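Side-chain contacts in pyruvate synthase subunit porC (Thermotoga maritima MSB8, PDB 2RAA), which forms the gamma chain of a four-subunit enzyme that oxidises pyruvate with coenzyme A to acetyl-CoA and carbon dioxide, passing the electrons to ferredoxin: residues A[43-48]-A[170-175]; A[91-96]-A[114-119]; A[120-125]-A[129-134]; A[164-169]-A[191-196]. All blocks are in the same frame, centred on the assembly; numbering follows the deposited sequence.

Contact 1 of 4, residues A[43-48]-A[170-175]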
loop_
_atom_site.group_PDB
_atom_site.type_symbol
_atom_site.label_atom_id
_atom_site.label_comp_id
_atom_site.label_asym_id
_atom_site.label_seq_id
_atom_site.Cartn_x
_atom_site.Cartn_y
_atom_site.Cartn_z
ATOM N N ALA A 43 -1.133 6.949 -11.730
ATOM C CA ALA A 43 -2.494 7.310 -12.196
ATOM C C ALA A 43 -2.474 8.612 -13.011
ATOM O O ALA A 43 -3.283 8.801 -13.929
ATOM C CB ALA A 43 -3.452 7.418 -11.000
ATOM N N LEU A 44 -1.538 9.500 -12.664
ATOM C CA LEU A 44 -1.369 10.792 -13.368
ATOM C C LEU A 44 -0.998 10.563 -14.836
ATOM O O LEU A 44 -1.592 11.154 -15.746
ATOM C CB LEU A 44 -0.282 11.618 -12.691
ATOM C CG LEU A 44 -0.088 13.064 -13.155
ATOM C CD1 LEU A 44 -1.354 13.917 -12.979
ATOM C CD2 LEU A 44 1.081 13.667 -12.391
ATOM N N GLU A 45 -0.034 9.674 -15.050
ATOM C CA GLU A 45 0.396 9.317 -16.406
ATOM C C GLU A 45 -0.702 8.590 -17.182
ATOM O O GLU A 45 -0.752 8.657 -18.391
ATOM C CB GLU A 45 1.697 8.545 -16.356
ATOM C CG GLU A 45 2.827 9.418 -15.771
ATOM C CD GLU A 45 4.092 8.660 -15.393
ATOM O OE1 GLU A 45 4.197 7.427 -15.627
ATOM O OE2 GLU A 45 5.007 9.318 -14.852
ATOM N N ALA A 46 -1.627 7.966 -16.478
ATOM C CA ALA A 46 -2.799 7.368 -17.102
ATOM C C ALA A 46 -3.903 8.359 -17.434
ATOM O O ALA A 46 -4.922 7.971 -18.027
ATOM C CB ALA A 46 -3.343 6.291 -16.191
ATOM N N GLY A 47 -3.743 9.630 -17.038
ATOM C CA GLY A 47 -4.729 10.661 -17.367
ATOM C C GLY A 47 -5.813 10.753 -16.313
ATOM O O GLY A 47 -6.898 11.269 -16.565
ATOM N N LYS A 48 -5.529 10.265 -15.116
ATOM C CA LYS A 48 -6.515 10.317 -14.027
ATOM C C LYS A 48 -6.294 11.561 -13.146
ATOM O O LYS A 48 -5.172 12.049 -13.000
ATOM C CB LYS A 48 -6.404 9.054 -13.136
ATOM C CG LYS A 48 -6.620 7.677 -13.835
ATOM C CD LYS A 48 -8.103 7.400 -14.174
ATOM N N GLU A 170 5.392 -0.046 -12.865
ATOM C CA GLU A 170 6.667 -0.441 -13.369
ATOM C C GLU A 170 7.296 0.680 -14.172
ATOM O O GLU A 170 8.477 0.969 -13.993
ATOM C CB GLU A 170 6.526 -1.706 -14.192
ATOM C CG GLU A 170 6.149 -2.916 -13.337
ATOM C CD GLU A 170 5.983 -4.198 -14.151
ATOM O OE1 GLU A 170 6.308 -4.186 -15.366
ATOM O OE2 GLU A 170 5.533 -5.216 -13.566
ATOM N N LYS A 171 6.522 1.324 -15.045
ATOM C CA LYS A 171 7.026 2.472 -15.838
ATOM C C LYS A 171 7.582 3.535 -14.882
ATOM O O LYS A 171 8.669 4.082 -15.088
ATOM C CB LYS A 171 5.945 3.068 -16.780
ATOM C CG LYS A 171 5.756 2.307 -18.133
ATOM N N ARG A 172 6.838 3.786 -13.814
ATOM C CA ARG A 172 7.280 4.676 -12.751
ATOM C C ARG A 172 8.534 4.204 -12.021
ATOM O O ARG A 172 9.407 5.014 -11.704
ATOM C CB ARG A 172 6.117 4.947 -11.772
ATOM C CG ARG A 172 5.450 6.263 -12.095
ATOM C CD ARG A 172 6.308 7.342 -11.461
ATOM N NE ARG A 172 6.568 8.498 -12.304
ATOM C CZ ARG A 172 7.415 9.470 -11.955
ATOM N NH1 ARG A 172 8.077 9.434 -10.784
ATOM N NH2 ARG A 172 7.610 10.489 -12.772
ATOM N N ILE A 173 8.647 2.907 -11.755
ATOM C CA ILE A 173 9.889 2.378 -11.173
ATOM C C ILE A 173 11.054 2.667 -12.123
ATOM O O ILE A 173 12.098 3.121 -11.676
ATOM C CB ILE A 173 9.774 0.877 -10.823
ATOM C CG1 ILE A 173 8.823 0.695 -9.629
ATOM C CG2 ILE A 173 11.137 0.287 -10.475
ATOM C CD1 ILE A 173 8.523 -0.775 -9.312
ATOM N N GLU A 174 10.848 2.458 -13.422
ATOM C CA GLU A 174 11.861 2.774 -14.449
ATOM C C GLU A 174 12.320 4.235 -14.356
ATOM O O GLU A 174 13.509 4.507 -14.306
ATOM C CB GLU A 174 11.323 2.485 -15.860
ATOM C CG GLU A 174 11.124 0.983 -16.206
ATOM C CD GLU A 174 10.188 0.721 -17.442
ATOM O OE1 GLU A 174 9.862 1.675 -18.204
ATOM O OE2 GLU A 174 9.770 -0.456 -17.648
ATOM N N LYS A 175 11.375 5.169 -14.272
ATOM C CA LYS A 175 11.703 6.606 -14.215
ATOM C C LYS A 175 12.376 7.095 -12.916
ATOM O O LYS A 175 13.130 8.051 -12.959
ATOM C CB LYS A 175 10.464 7.482 -14.522
ATOM C CG LYS A 175 10.039 7.540 -16.006
#

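Contact 2 of 4, residues A[91-96]-A[114-119]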
loop_
_atom_site.group_PDB
_atom_site.type_symbol
_atom_site.label_atom_id
_atom_site.label_comp_id
_atom_site.label_asym_id
_atom_site.label_seq_id
_atom_site.Cartn_x
_atom_site.Cartn_y
_atom_site.Cartn_z
ATOM N N ILE A 91 1.318 -0.972 6.590
ATOM C CA ILE A 91 2.574 -1.547 6.189
ATOM C C ILE A 91 3.420 -1.970 7.376
ATOM O O ILE A 91 4.534 -2.499 7.174
ATOM C CB ILE A 91 3.377 -0.605 5.220
ATOM C CG1 ILE A 91 3.933 0.626 5.921
ATOM C CG2 ILE A 91 2.513 -0.194 4.029
ATOM C CD1 ILE A 91 4.841 1.417 5.032
ATOM N N ASP A 92 2.922 -1.734 8.598
ATOM C CA ASP A 92 3.598 -2.215 9.821
ATOM C C ASP A 92 2.579 -2.842 10.763
ATOM O O ASP A 92 1.827 -2.104 11.392
ATOM C CB ASP A 92 4.324 -1.066 10.502
ATOM C CG ASP A 92 5.009 -1.490 11.788
ATOM O OD1 ASP A 92 4.750 -2.596 12.306
ATOM O OD2 ASP A 92 5.826 -0.708 12.278
ATOM N N GLU A 93 2.565 -4.180 10.878
ATOM C CA GLU A 93 1.492 -4.892 11.635
ATOM C C GLU A 93 1.302 -4.340 13.042
ATOM O O GLU A 93 0.228 -4.356 13.623
ATOM C CB GLU A 93 1.739 -6.409 11.691
ATOM C CG GLU A 93 3.084 -6.836 12.271
ATOM C CD GLU A 93 3.163 -8.334 12.567
ATOM O OE1 GLU A 93 3.132 -9.187 11.610
ATOM O OE2 GLU A 93 3.279 -8.641 13.784
ATOM N N THR A 94 2.402 -3.848 13.561
ATOM C CA THR A 94 2.460 -3.243 14.855
ATOM C C THR A 94 1.494 -2.106 15.093
ATOM O O THR A 94 1.139 -1.828 16.231
ATOM C CB THR A 94 3.846 -2.744 15.037
ATOM O OG1 THR A 94 4.517 -3.675 15.869
ATOM C CG2 THR A 94 3.846 -1.416 15.637
ATOM N N LEU A 95 1.066 -1.449 14.028
ATOM C CA LEU A 95 0.133 -0.333 14.135
ATOM C C LEU A 95 -1.348 -0.769 14.111
ATOM O O LEU A 95 -2.234 0.082 14.237
ATOM C CB LEU A 95 0.406 0.647 12.985
ATOM C CG LEU A 95 1.811 1.256 12.982
ATOM C CD1 LEU A 95 2.051 1.948 11.698
ATOM C CD2 LEU A 95 1.999 2.220 14.155
ATOM N N LEU A 96 -1.617 -2.069 13.949
ATOM C CA LEU A 96 -2.982 -2.560 13.849
ATOM C C LEU A 96 -3.739 -2.268 15.142
ATOM O O LEU A 96 -3.229 -2.507 16.234
ATOM C CB LEU A 96 -3.023 -4.061 13.542
ATOM C CG LEU A 96 -2.779 -4.560 12.104
ATOM C CD1 LEU A 96 -2.649 -6.082 12.100
ATOM C CD2 LEU A 96 -3.882 -4.126 11.114
ATOM N N THR A 114 2.089 -8.519 6.774
ATOM C CA THR A 114 2.142 -9.342 7.948
ATOM C C THR A 114 2.368 -10.753 7.574
ATOM O O THR A 114 1.935 -11.189 6.519
ATOM C CB THR A 114 0.809 -9.283 8.720
ATOM O OG1 THR A 114 0.966 -9.935 9.987
ATOM C CG2 THR A 114 -0.352 -9.920 7.909
ATOM N N VAL A 115 3.042 -11.473 8.457
ATOM C CA VAL A 115 3.204 -12.920 8.292
ATOM C C VAL A 115 2.082 -13.690 9.014
ATOM O O VAL A 115 2.006 -14.893 8.901
ATOM C CB VAL A 115 4.571 -13.391 8.790
ATOM C CG1 VAL A 115 4.599 -13.410 10.332
ATOM C CG2 VAL A 115 4.891 -14.735 8.193
ATOM N N LYS A 116 1.209 -12.986 9.733
ATOM C CA LYS A 116 0.100 -13.603 10.432
ATOM C C LYS A 116 -1.129 -13.757 9.525
ATOM O O LYS A 116 -1.055 -13.461 8.330
ATOM C CB LYS A 116 -0.158 -12.831 11.710
ATOM C CG LYS A 116 1.083 -12.924 12.604
ATOM C CD LYS A 116 1.006 -12.102 13.863
ATOM C CE LYS A 116 2.329 -12.169 14.630
ATOM N NZ LYS A 116 2.464 -11.013 15.577
ATOM N N ASP A 117 -2.231 -14.263 10.089
ATOM C CA ASP A 117 -3.426 -14.661 9.312
ATOM C C ASP A 117 -4.593 -13.717 9.496
ATOM O O ASP A 117 -4.556 -12.819 10.352
ATOM C CB ASP A 117 -3.879 -16.087 9.692
ATOM C CG ASP A 117 -4.336 -16.204 11.153
ATOM O OD1 ASP A 117 -3.995 -15.336 11.988
ATOM O OD2 ASP A 117 -5.027 -17.179 11.479
ATOM N N PHE A 118 -5.644 -13.959 8.713
ATOM C CA PHE A 118 -6.811 -13.085 8.712
ATOM C C PHE A 118 -7.419 -12.952 10.098
ATOM O O PHE A 118 -7.793 -11.854 10.515
ATOM C CB PHE A 118 -7.872 -13.567 7.720
ATOM C CG PHE A 118 -7.332 -13.870 6.345
ATOM C CD1 PHE A 118 -6.780 -12.871 5.568
ATOM C CD2 PHE A 118 -7.387 -15.157 5.829
ATOM C CE1 PHE A 118 -6.277 -13.150 4.306
ATOM C CE2 PHE A 118 -6.889 -15.443 4.573
ATOM C CZ PHE A 118 -6.334 -14.438 3.809
ATOM N N GLU A 119 -7.495 -14.071 10.812
ATOM C CA GLU A 119 -8.066 -14.115 12.159
ATOM C C GLU A 119 -7.321 -13.198 13.128
ATOM O O GLU A 119 -7.945 -12.513 13.930
ATOM C CB GLU A 119 -8.055 -15.554 12.689
ATOM C CG GLU A 119 -8.886 -15.773 13.938
ATOM C CD GLU A 119 -8.935 -17.245 14.352
ATOM O OE1 GLU A 119 -7.889 -17.941 14.234
ATOM O OE2 GLU A 119 -10.020 -17.699 14.805
#

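Contact 3 of 4, residues A[120-125]-A[129-134]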
loop_
_atom_site.group_PDB
_atom_site.type_symbol
_atom_site.label_atom_id
_atom_site.label_comp_id
_atom_site.label_asym_id
_atom_site.label_seq_id
_atom_site.Cartn_x
_atom_site.Cartn_y
_atom_site.Cartn_z
ATOM N N PHE A 120 -5.992 -13.189 13.054
ATOM C CA PHE A 120 -5.188 -12.301 13.898
ATOM C C PHE A 120 -5.502 -10.832 13.621
ATOM O O PHE A 120 -5.679 -10.027 14.544
ATOM C CB PHE A 120 -3.690 -12.543 13.689
ATOM C CG PHE A 120 -2.829 -11.515 14.350
ATOM C CD1 PHE A 120 -2.715 -11.476 15.729
ATOM C CD2 PHE A 120 -2.159 -10.559 13.601
ATOM C CE1 PHE A 120 -1.928 -10.507 16.352
ATOM C CE2 PHE A 120 -1.371 -9.594 14.208
ATOM C CZ PHE A 120 -1.249 -9.567 15.584
ATOM N N VAL A 121 -5.566 -10.501 12.336
ATOM C CA VAL A 121 -5.837 -9.137 11.895
ATOM C C VAL A 121 -7.244 -8.705 12.327
ATOM O O VAL A 121 -7.467 -7.566 12.744
ATOM C CB VAL A 121 -5.703 -9.010 10.357
ATOM C CG1 VAL A 121 -6.048 -7.586 9.903
ATOM C CG2 VAL A 121 -4.296 -9.415 9.905
ATOM N N ARG A 122 -8.182 -9.638 12.220
ATOM C CA ARG A 122 -9.565 -9.416 12.622
ATOM C C ARG A 122 -9.673 -9.115 14.108
ATOM O O ARG A 122 -10.462 -8.273 14.513
ATOM C CB ARG A 122 -10.379 -10.661 12.311
ATOM C CG ARG A 122 -11.687 -10.382 11.619
ATOM C CD ARG A 122 -11.977 -11.473 10.596
ATOM N NE ARG A 122 -12.574 -10.923 9.379
ATOM C CZ ARG A 122 -12.590 -11.546 8.204
ATOM N NH1 ARG A 122 -12.033 -12.755 8.065
ATOM N NH2 ARG A 122 -13.161 -10.948 7.164
ATOM N N LYS A 123 -8.877 -9.819 14.911
ATOM C CA LYS A 123 -8.871 -9.650 16.366
ATOM C C LYS A 123 -8.340 -8.283 16.725
ATOM O O LYS A 123 -8.934 -7.583 17.541
ATOM C CB LYS A 123 -8.004 -10.723 17.052
ATOM C CG LYS A 123 -8.003 -10.677 18.593
ATOM N N LYS A 124 -7.219 -7.916 16.112
ATOM C CA LYS A 124 -6.555 -6.640 16.399
ATOM C C LYS A 124 -7.363 -5.401 15.987
ATOM O O LYS A 124 -7.277 -4.356 16.637
ATOM C CB LYS A 124 -5.162 -6.612 15.739
ATOM C CG LYS A 124 -4.059 -7.225 16.589
ATOM C CD LYS A 124 -3.524 -6.192 17.574
ATOM C CE LYS A 124 -2.560 -6.783 18.608
ATOM N NZ LYS A 124 -3.261 -7.566 19.675
ATOM N N THR A 125 -8.152 -5.526 14.924
ATOM C CA THR A 125 -8.872 -4.382 14.364
ATOM C C THR A 125 -10.380 -4.394 14.597
ATOM O O THR A 125 -10.994 -3.339 14.813
ATOM C CB THR A 125 -8.672 -4.309 12.836
ATOM O OG1 THR A 125 -9.182 -5.508 12.234
ATOM C CG2 THR A 125 -7.187 -4.108 12.480
ATOM N N GLY A 129 -14.977 -7.891 6.848
ATOM C CA GLY A 129 -14.738 -7.262 5.533
ATOM C C GLY A 129 -13.502 -7.905 4.955
ATOM O O GLY A 129 -12.781 -8.578 5.673
ATOM N N LYS A 130 -13.246 -7.711 3.668
ATOM C CA LYS A 130 -12.117 -8.381 3.044
ATOM C C LYS A 130 -10.824 -7.911 3.699
ATOM O O LYS A 130 -10.584 -6.724 3.829
ATOM C CB LYS A 130 -12.082 -8.153 1.520
ATOM C CG LYS A 130 -11.122 -9.111 0.800
ATOM C CD LYS A 130 -10.792 -8.670 -0.629
ATOM C CE LYS A 130 -11.899 -9.009 -1.611
ATOM N NZ LYS A 130 -11.531 -8.514 -2.981
ATOM N N ILE A 131 -10.018 -8.863 4.143
ATOM C CA ILE A 131 -8.696 -8.602 4.701
ATOM C C ILE A 131 -7.689 -9.314 3.814
ATOM O O ILE A 131 -7.800 -10.506 3.606
ATOM C CB ILE A 131 -8.538 -9.154 6.139
ATOM C CG1 ILE A 131 -9.435 -8.370 7.114
ATOM C CG2 ILE A 131 -7.057 -9.132 6.550
ATOM C CD1 ILE A 131 -9.585 -8.978 8.514
ATOM N N CYS A 132 -6.725 -8.576 3.276
ATOM C CA CYS A 132 -5.689 -9.145 2.427
ATOM C C CYS A 132 -4.351 -8.992 3.165
ATOM O O CYS A 132 -4.124 -7.974 3.819
ATOM C CB CYS A 132 -5.677 -8.407 1.094
ATOM S SG CYS A 132 -7.308 -8.195 0.318
ATOM N N VAL A 133 -3.488 -9.999 3.094
ATOM C CA VAL A 133 -2.207 -9.974 3.806
ATOM C C VAL A 133 -1.100 -10.471 2.878
ATOM O O VAL A 133 -1.337 -11.281 1.970
ATOM C CB VAL A 133 -2.215 -10.883 5.081
ATOM C CG1 VAL A 133 -3.307 -10.483 6.055
ATOM C CG2 VAL A 133 -2.326 -12.368 4.714
ATOM N N VAL A 134 0.115 -9.974 3.091
ATOM C CA VAL A 134 1.252 -10.421 2.271
ATOM C C VAL A 134 2.509 -10.111 3.059
ATOM O O VAL A 134 2.569 -9.117 3.747
ATOM C CB VAL A 134 1.318 -9.708 0.919
ATOM C CG1 VAL A 134 1.384 -8.178 1.107
ATOM C CG2 VAL A 134 2.476 -10.255 0.016
#

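Contact 4 of 4, residues A[164-169]-A[191-196]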
loop_
_atom_site.group_PDB
_atom_site.type_symbol
_atom_site.label_atom_id
_atom_site.label_comp_id
_atom_site.label_asym_id
_atom_site.label_seq_id
_atom_site.Cartn_x
_atom_site.Cartn_y
_atom_site.Cartn_z
ATOM N N VAL A 164 -4.934 0.677 -10.819
ATOM C CA VAL A 164 -4.163 1.018 -12.021
ATOM C C VAL A 164 -3.557 -0.279 -12.542
ATOM O O VAL A 164 -3.539 -1.258 -11.823
ATOM C CB VAL A 164 -3.007 2.011 -11.734
ATOM C CG1 VAL A 164 -3.554 3.333 -11.193
ATOM C CG2 VAL A 164 -1.922 1.392 -10.780
ATOM N N PRO A 165 -3.111 -0.309 -13.806
ATOM C CA PRO A 165 -2.359 -1.489 -14.253
ATOM C C PRO A 165 -0.989 -1.566 -13.600
ATOM O O PRO A 165 -0.393 -0.538 -13.301
ATOM C CB PRO A 165 -2.203 -1.271 -15.763
ATOM C CG PRO A 165 -2.374 0.184 -15.975
ATOM C CD PRO A 165 -3.317 0.663 -14.897
ATOM N N LEU A 166 -0.475 -2.777 -13.445
ATOM C CA LEU A 166 0.839 -2.964 -12.819
ATOM C C LEU A 166 1.965 -2.319 -13.680
ATOM O O LEU A 166 2.907 -1.697 -13.172
ATOM C CB LEU A 166 1.078 -4.460 -12.545
ATOM C CG LEU A 166 2.128 -4.826 -11.480
ATOM C CD1 LEU A 166 1.762 -4.355 -10.098
ATOM C CD2 LEU A 166 2.278 -6.297 -11.450
ATOM N N GLU A 167 1.817 -2.405 -14.989
ATOM C CA GLU A 167 2.774 -1.814 -15.934
ATOM C C GLU A 167 2.977 -0.304 -15.640
ATOM O O GLU A 167 4.082 0.220 -15.781
ATOM C CB GLU A 167 2.281 -2.029 -17.388
ATOM C CG GLU A 167 1.396 -3.276 -17.572
ATOM N N ALA A 168 1.921 0.393 -15.238
ATOM C CA ALA A 168 2.026 1.829 -14.921
ATOM C C ALA A 168 2.996 2.114 -13.754
ATOM O O ALA A 168 3.681 3.130 -13.739
ATOM C CB ALA A 168 0.657 2.403 -14.609
ATOM N N ILE A 169 3.025 1.224 -12.781
ATOM C CA ILE A 169 3.908 1.383 -11.632
ATOM C C ILE A 169 5.290 0.961 -12.012
ATOM O O ILE A 169 6.247 1.575 -11.602
ATOM C CB ILE A 169 3.384 0.658 -10.388
ATOM C CG1 ILE A 169 2.095 1.354 -9.956
ATOM C CG2 ILE A 169 4.437 0.700 -9.203
ATOM C CD1 ILE A 169 1.403 0.665 -8.892
ATOM N N ARG A 191 10.658 -6.711 -9.659
ATOM C CA ARG A 191 10.364 -8.038 -9.129
ATOM C C ARG A 191 9.687 -7.926 -7.778
ATOM O O ARG A 191 8.798 -8.684 -7.472
ATOM C CB ARG A 191 11.617 -8.861 -8.963
ATOM C CG ARG A 191 12.172 -9.400 -10.243
ATOM C CD ARG A 191 13.222 -10.469 -9.943
ATOM N NE ARG A 191 14.518 -9.912 -9.544
ATOM C CZ ARG A 191 15.433 -9.475 -10.404
ATOM N NH1 ARG A 191 15.198 -9.511 -11.712
ATOM N NH2 ARG A 191 16.585 -8.989 -9.961
ATOM N N ALA A 192 10.136 -6.996 -6.957
ATOM C CA ALA A 192 9.528 -6.798 -5.641
ATOM C C ALA A 192 8.057 -6.403 -5.826
ATOM O O ALA A 192 7.177 -6.910 -5.134
ATOM C CB ALA A 192 10.319 -5.757 -4.834
ATOM N N LEU A 193 7.775 -5.547 -6.810
ATOM C CA LEU A 193 6.396 -5.133 -7.063
ATOM C C LEU A 193 5.571 -6.340 -7.535
ATOM O O LEU A 193 4.544 -6.633 -6.962
ATOM C CB LEU A 193 6.335 -3.970 -8.050
ATOM C CG LEU A 193 4.924 -3.508 -8.454
ATOM C CD1 LEU A 193 4.258 -2.539 -7.424
ATOM C CD2 LEU A 193 5.022 -2.876 -9.801
ATOM N N ARG A 194 6.078 -7.057 -8.538
ATOM C CA ARG A 194 5.420 -8.230 -9.077
ATOM C C ARG A 194 5.142 -9.298 -8.026
ATOM O O ARG A 194 4.042 -9.834 -7.998
ATOM C CB ARG A 194 6.254 -8.844 -10.192
ATOM C CG ARG A 194 6.377 -7.983 -11.455
ATOM C CD ARG A 194 6.933 -8.814 -12.617
ATOM N NE ARG A 194 7.812 -8.055 -13.520
ATOM C CZ ARG A 194 9.142 -8.208 -13.632
ATOM N NH1 ARG A 194 9.815 -9.107 -12.905
ATOM N NH2 ARG A 194 9.815 -7.455 -14.503
ATOM N N ARG A 195 6.137 -9.630 -7.191
ATOM C CA ARG A 195 5.932 -10.624 -6.168
ATOM C C ARG A 195 4.898 -10.218 -5.108
ATOM O O ARG A 195 4.228 -11.093 -4.549
ATOM C CB ARG A 195 7.267 -11.076 -5.520
ATOM C CG ARG A 195 8.012 -12.188 -6.335
ATOM C CD ARG A 195 9.138 -12.826 -5.505
ATOM N NE ARG A 195 8.647 -13.499 -4.280
ATOM C CZ ARG A 195 9.401 -13.785 -3.211
ATOM N NH1 ARG A 195 10.675 -13.426 -3.201
ATOM N NH2 ARG A 195 8.877 -14.383 -2.127
ATOM N N GLY A 196 4.759 -8.927 -4.777
ATOM C CA GLY A 196 3.656 -8.521 -3.877
ATOM C C GLY A 196 2.317 -8.683 -4.633
ATOM O O GLY A 196 1.289 -9.054 -4.062
#

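Contact 1 of 4, residues A[43-48]-A[170-175]
Glu-45 and Arg-172 meet through a single salt bridge, and almost all of the contact lies in that pair. The close part is the bond itself: Arg-172 NE gives its hydrogen to Glu-45 OE2 over 3.1 Å, nearly straight, with an angle of 163° at the hydrogen. The oxygen lies almost in the guanidinium plane, at its edge, yet the donor stands above the carboxylate plane. The carboxylate and guanidinium planes are 54° apart, so this is not a flat two-pronged bridge. Glu-45 spans the gap with an extended chain, whereas Arg-172 bends at chi2 and chi3, which brings its NE round to face the carboxylate. Arg-172 CG lies 3.9 Å from Glu-45 OE1. Beyond this pair the contact is loose and opens to solvent; long charged side chains suit such a gap, since they can span it and keep their polar ends in water. Arg-172 NH1 makes its stronger salt bridge with Glu-41, one turn back on the helix of Glu-45. The pair thus ties the end of helix 32-45 to helix 166-176, whose Glu-170 and Ile-173 rest on helix 183-199.

Contact 2 of 4, residues A[91-96]-A[114-119]
Glu-93 uses each of its carboxylate oxygens for a different partner: OE1 takes a hydrogen bond of 2.8 Å from Thr-114 OG1, and OE2 forms a salt bridge of 3.1 Å with Lys-116 NZ. The hydroxyl comes in from above the carboxylate plane, 47° out of it, while the ammonium reaches OE2 on the syn side and closer to the plane. Glu-93 places CG between its own backbone N and carbonyl carbon (chi1 56°), and from there an extended chain carries the carboxylate across to the other loop. Lys-116, also extended, meets it at about a right angle, its CE 3.8 Å from Glu-93 OE2. Thr-114 suits its place because its OG1 works in both senses: besides donating to Glu-93, it accepts from Lys-116 N at 3.1 Å, closing an ST turn. Were Glu-93 shortened to an alanine, the Thr-114 hydroxyl and the Lys-116 ammonium would probably lose the carboxylate they share. Further out, Lys-116 makes a cation-pi contact with Phe-120, and the methyl-bearing side of Thr-114 packs on Val-133. Asp-117 N-caps helix 118-125 by accepting from Phe-120 N. Polar side chains thus join the loops at the C-terminal ends of two neighbouring parallel strands, 87-90 and 109-113, of an alpha/beta fold.

Contact 3 of 4, residues A[120-125]-A[129-134]
Val-121 and Ile-131 meet inside a beta-alpha-beta unit, in which strand 109-113 leads through helix 118-125 into the parallel strand 130-134 and the helix lies against the sheet. Val-121 CG1 touches Ile-131 CG2 at 3.8 Å, the two side chains lying alongside one another and pointing opposite ways. The other methyl, Val-121 CG2, faces Val-133 CG1 at 4.1 Å; because residues 131 and 133 lie two apart on the strand, both point to the helix, and one valine bridges them. Beta-branched residues suit these places, filling the helix-sheet gap with short, stiff side chains. Ile-131 sets CG2 anti to its backbone N and CG1 anti to the carbonyl carbon (chi1 -68°), and with its branches spread in this way CG2 meets Val-121, while CD1 lies mainly over Arg-122. CD1 stands 3.6 Å above one face of the Arg-122 guanidinium, offset toward its rim. The arginine starts from a position flanking the strand, and its chain bends at chi2 and chi3 to bring NH2 within 2.8 Å of Gly-129 O. Its NE is held by a hydrogen bond to Phe-127 O in the connecting loop. Gly-129 itself has backbone angles that only glycine takes comfortably. On the other face of the strand, Cys-132 is in a disulfide with Cys-202, tying strand 130-134 to the C-terminal strand 201-202. In the last turn of the helix, Val-121 O accepts from Thr-125 N at 3.1 Å and from Thr-125 OG1 at 2.7 Å, the two donors reaching it from opposite faces of its carbonyl plane.

Contact 4 of 4, residues A[164-169]-A[191-196]
Two helices, 166-176 and 183-199, pack here through an apolar seam in which Leu-193 projects toward the first turn of its partner, between Leu-166 and Ile-169. Its CD2 is the shared point, 3.6 Å from Leu-166 CD1 and 3.7 Å from Ile-169 CG2, while CD1 of the same leucine also lies 3.7 Å from that isoleucine methyl. Leu-166 and Leu-193 lie side by side with their ends directed oppositely; Ile-169 instead lies across Leu-193, nearly perpendicular to it. With CG anti to the backbone N (chi1 177°), Leu-193 turns its forked end toward Leu-166 and Ile-169, and both methyls lie against the pair, CD2 touching each of them. These helices belong to the helical layer packed beside the mixed sheet of this alpha/beta fold, and helix 150-161 completes the seam: Val-158 touches Leu-166 and Ile-169, and Leu-154 touches Leu-193. Trimming Leu-193 to an alanine is likely to open a gap between the two helices and leave the Leu-166 and Ile-169 methyls without their common partner. Toward the partly exposed margin, Leu-166 CD2 rests 4.4 Å from Arg-194 CG, so that the arginine lends its aliphatic stem to the apolar side while its NE forms a weak, long ion pair with Glu-170.

Contact 3 is the buried one, a largely apolar joint of helix and strand with one arginine at its margin; contacts 2 and 4 are partly buried, and contact 1 lies at the surface. Contacts 1 and 4 share helix 166-176 and touch each other, for example Glu-170 CG with Leu-193 CD2: toward helix 32-45 that helix is bridged by charge, toward helix 183-199 by methyl groups. Contacts 2 and 3 share helix 118-125, their centres about 7 Å apart, and there polar loop bonds at the helix start give way to aliphatic packing under it. The centres of contacts 1 and 3 are about 30 Å apart, on opposite sides of the chain's centre.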